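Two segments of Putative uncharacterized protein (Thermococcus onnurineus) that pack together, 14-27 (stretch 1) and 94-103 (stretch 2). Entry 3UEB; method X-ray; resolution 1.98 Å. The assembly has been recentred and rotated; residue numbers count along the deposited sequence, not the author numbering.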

# COMPACT_ATOMS: atom_id res chain seq x y z
N GLY A 14 15.94 6.42 -0.74
CA GLY A 14 16.36 7.34 0.31
C GLY A 14 15.79 8.71 -0.00
O GLY A 14 15.91 9.18 -1.13
N LEU A 15 15.17 9.36 0.98
CA LEU A 15 14.57 10.69 0.79
C LEU A 15 14.92 11.61 1.98
O LEU A 15 14.04 12.05 2.72
CB LEU A 15 13.05 10.55 0.66
CG LEU A 15 12.58 9.67 -0.51
CD1 LEU A 15 11.13 9.25 -0.29
CD2 LEU A 15 12.74 10.41 -1.82
N PRO A 16 16.21 11.93 2.14
CA PRO A 16 16.76 12.78 3.20
C PRO A 16 16.23 14.20 3.36
O PRO A 16 16.27 14.75 4.46
CB PRO A 16 18.26 12.76 2.91
CG PRO A 16 18.31 12.66 1.42
CD PRO A 16 17.25 11.61 1.14
N GLU A 17 15.72 14.80 2.29
CA GLU A 17 15.23 16.17 2.37
C GLU A 17 13.76 16.23 2.78
O GLU A 17 13.21 17.32 2.96
CB GLU A 17 15.44 16.87 1.03
CG GLU A 17 16.79 16.55 0.41
CD GLU A 17 17.02 17.23 -0.93
OE1 GLU A 17 16.04 17.39 -1.70
OE2 GLU A 17 18.19 17.58 -1.22
N LEU A 18 13.14 15.07 2.95
CA LEU A 18 11.74 15.01 3.34
C LEU A 18 11.53 14.68 4.82
O LEU A 18 12.30 13.94 5.42
CB LEU A 18 10.99 13.97 2.49
CG LEU A 18 10.98 14.12 0.97
CD1 LEU A 18 10.00 13.12 0.38
CD2 LEU A 18 10.58 15.54 0.58
N SER A 19 10.47 15.24 5.39
CA SER A 19 10.11 14.98 6.78
C SER A 19 9.45 13.61 6.77
O SER A 19 9.00 13.15 5.72
CB SER A 19 9.09 16.02 7.27
OG SER A 19 7.90 15.93 6.51
N GLU A 20 9.38 12.95 7.92
CA GLU A 20 8.77 11.62 7.96
C GLU A 20 7.34 11.61 7.41
O GLU A 20 6.90 10.62 6.83
CB GLU A 20 8.84 11.04 9.38
CG GLU A 20 10.27 10.59 9.75
CD GLU A 20 10.41 10.11 11.19
OE1 GLU A 20 10.09 10.89 12.11
OE2 GLU A 20 10.85 8.95 11.40
N GLU A 21 6.64 12.73 7.57
CA GLU A 21 5.28 12.83 7.06
C GLU A 21 5.26 12.79 5.53
O GLU A 21 4.48 12.05 4.92
CB GLU A 21 4.63 14.13 7.55
CG GLU A 21 3.37 14.50 6.80
CD GLU A 21 2.67 15.70 7.39
OE1 GLU A 21 3.32 16.75 7.58
OE2 GLU A 21 1.46 15.61 7.67
N GLN A 22 6.12 13.59 4.91
CA GLN A 22 6.19 13.63 3.45
C GLN A 22 6.66 12.27 2.93
O GLN A 22 6.44 11.92 1.78
CB GLN A 22 7.15 14.73 2.99
CG GLN A 22 6.75 16.12 3.49
CD GLN A 22 7.78 17.17 3.15
OE1 GLN A 22 8.98 16.93 3.27
NE2 GLN A 22 7.32 18.34 2.73
N LEU A 23 7.31 11.50 3.80
CA LEU A 23 7.79 10.18 3.44
C LEU A 23 6.58 9.26 3.22
O LEU A 23 6.57 8.45 2.29
CB LEU A 23 8.67 9.64 4.56
CG LEU A 23 9.85 8.74 4.20
CD1 LEU A 23 10.75 9.44 3.18
CD2 LEU A 23 10.63 8.41 5.46
N ILE A 24 5.58 9.39 4.08
CA ILE A 24 4.36 8.60 3.98
C ILE A 24 3.66 8.96 2.67
O ILE A 24 3.24 8.08 1.91
CB ILE A 24 3.39 8.89 5.17
CG1 ILE A 24 3.77 8.04 6.39
CG2 ILE A 24 1.94 8.62 4.78
CD1 ILE A 24 5.11 8.38 6.98
N GLU A 25 3.54 10.25 2.41
CA GLU A 25 2.90 10.75 1.20
C GLU A 25 3.58 10.19 -0.05
O GLU A 25 2.91 9.75 -0.99
CB GLU A 25 2.98 12.28 1.18
CG GLU A 25 2.17 12.93 0.08
CD GLU A 25 2.55 14.39 -0.11
OE1 GLU A 25 2.77 15.09 0.90
OE2 GLU A 25 2.64 14.83 -1.28
N ILE A 26 4.91 10.20 -0.06
CA ILE A 26 5.66 9.70 -1.21
C ILE A 26 5.53 8.18 -1.31
O ILE A 26 5.40 7.63 -2.40
CB ILE A 26 7.15 10.08 -1.12
CG1 ILE A 26 7.30 11.60 -1.25
CG2 ILE A 26 7.95 9.36 -2.21
CD1 ILE A 26 6.79 12.15 -2.57
N GLY A 27 5.56 7.51 -0.16
CA GLY A 27 5.42 6.07 -0.15
C GLY A 27 4.09 5.71 -0.79
O GLY A 27 4.01 4.78 -1.60
N ILE A 94 7.26 9.89 -11.44
CA ILE A 94 6.21 10.62 -10.76
C ILE A 94 6.70 11.07 -9.39
O ILE A 94 6.40 12.20 -8.97
CB ILE A 94 4.94 9.75 -10.66
CG1 ILE A 94 4.35 9.57 -12.06
CG2 ILE A 94 3.92 10.37 -9.72
CD1 ILE A 94 3.30 8.50 -12.17
N VAL A 95 7.46 10.23 -8.71
CA VAL A 95 7.98 10.61 -7.41
C VAL A 95 8.94 11.79 -7.55
O VAL A 95 8.87 12.75 -6.79
CB VAL A 95 8.70 9.42 -6.71
CG1 VAL A 95 9.47 9.93 -5.50
CG2 VAL A 95 7.68 8.38 -6.26
N GLU A 96 9.83 11.72 -8.54
CA GLU A 96 10.80 12.79 -8.77
C GLU A 96 10.11 14.12 -9.05
O GLU A 96 10.59 15.16 -8.61
CB GLU A 96 11.76 12.43 -9.91
CG GLU A 96 12.96 13.37 -10.05
CD GLU A 96 13.75 13.53 -8.76
OE1 GLU A 96 13.79 12.57 -7.95
OE2 GLU A 96 14.36 14.60 -8.55
N ARG A 97 9.00 14.09 -9.78
CA ARG A 97 8.28 15.33 -10.07
C ARG A 97 7.71 15.91 -8.79
O ARG A 97 7.72 17.13 -8.59
CB ARG A 97 7.14 15.08 -11.06
CG ARG A 97 7.61 14.81 -12.47
CD ARG A 97 6.44 14.68 -13.40
NE ARG A 97 6.84 14.19 -14.71
CZ ARG A 97 5.99 13.76 -15.64
NH1 ARG A 97 4.68 13.77 -15.39
NH2 ARG A 97 6.44 13.30 -16.80
N LYS A 98 7.23 15.03 -7.93
CA LYS A 98 6.65 15.43 -6.65
C LYS A 98 7.74 16.03 -5.77
O LYS A 98 7.51 17.03 -5.09
CB LYS A 98 6.05 14.21 -5.95
CG LYS A 98 4.67 14.44 -5.39
CD LYS A 98 4.61 15.61 -4.43
CE LYS A 98 3.17 15.88 -4.04
NZ LYS A 98 2.32 15.96 -5.26
N LEU A 99 8.91 15.41 -5.76
CA LEU A 99 10.02 15.90 -4.95
C LEU A 99 10.39 17.32 -5.38
O LEU A 99 10.55 18.20 -4.53
CB LEU A 99 11.24 14.97 -5.08
CG LEU A 99 11.06 13.49 -4.69
CD1 LEU A 99 12.41 12.77 -4.69
CD2 LEU A 99 10.43 13.39 -3.32
N ARG A 100 10.52 17.55 -6.68
CA ARG A 100 10.85 18.87 -7.17
C ARG A 100 9.73 19.84 -6.81
O ARG A 100 9.99 20.99 -6.44
CB ARG A 100 11.06 18.86 -8.69
CG ARG A 100 12.50 18.55 -9.10
CD ARG A 100 12.77 19.01 -10.53
NE ARG A 100 12.07 18.20 -11.52
CZ ARG A 100 12.44 16.97 -11.88
NH1 ARG A 100 13.51 16.41 -11.32
NH2 ARG A 100 11.74 16.31 -12.79
N GLU A 101 8.49 19.37 -6.91
CA GLU A 101 7.35 20.21 -6.57
C GLU A 101 7.44 20.64 -5.12
O GLU A 101 7.29 21.81 -4.79
CB GLU A 101 6.04 19.45 -6.79
CG GLU A 101 4.80 20.27 -6.51
CD GLU A 101 3.55 19.42 -6.39
OE1 GLU A 101 3.26 18.66 -7.33
OE2 GLU A 101 2.86 19.52 -5.35
N ILE A 102 7.69 19.67 -4.25
CA ILE A 102 7.79 19.94 -2.83
C ILE A 102 8.94 20.91 -2.55
O ILE A 102 8.77 21.92 -1.87
CB ILE A 102 8.01 18.64 -2.04
CG1 ILE A 102 6.75 17.77 -2.15
CG2 ILE A 102 8.35 18.95 -0.59
CD1 ILE A 102 6.86 16.42 -1.46
N ALA A 103 10.11 20.59 -3.10
CA ALA A 103 11.28 21.44 -2.91
C ALA A 103 10.99 22.89 -3.30
O ALA A 103 11.44 23.82 -2.63
CB ALA A 103 12.46 20.89 -3.72

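Side-chain packing between the turn and helix of residues 14-27 and the helix of residues 94-103. The two helices run roughly antiparallel (148°), their axes 11.1 Å apart at closest approach, so side chains span the gap; no hydrogen bond crosses it, and the contact is largely apolar. Ile26 covers the most ground. Its CA-to-CB bond points sideways, but with chi1 and chi2 both m the end of the side chain comes nearer the opposing helix: CD1 of Ile26 lies 3.9 Å from CD2 of Leu99 and 4.0 Å from CB of Lys98, while CG2 of Ile26 meets CG1 of Val95 at 3.7 Å. Leu99 likewise starts sideways and, in its m,t rotamer, brings both methyls to the first stretch: CD1 lies 3.7 Å from CD2 of Leu15, and CD2 lies 3.7 Å from CD1 of Leu18. Leu15 and Leu18, also m,t, begin and end a type I turn closed by Leu18 N to Leu15 O (3.2 Å), and both leucines pack on Leu99. Ile102 (m,t) extends the apolar patch, its CG2 4.2 Å from CD2 of Leu18 and 3.5 Å from NE2 of Gln22. Gln22 (m,t) also serves its own helix: its OE1 accepts from Ser19 N (3.1 Å), while Ser19, chi1 p, places OG to cap the helix by accepting a weak bond from Gln22 N (3.3 Å). The bond from Ser19 N engages the Gln22 side-chain oxygen, and NE2 lies beside the Ile102 methyl. Glu25 extends with chi1 and chi2 both t, bringing its OE2 to 3.0 Å from CE of Lys98 but 4.1 Å from NZ of Lys98, beyond a salt bridge. Lys98, its chi1 off-well at -133°, forms a salt bridge within its own helix, its NZ 3.5 Å from OE1 of Glu101.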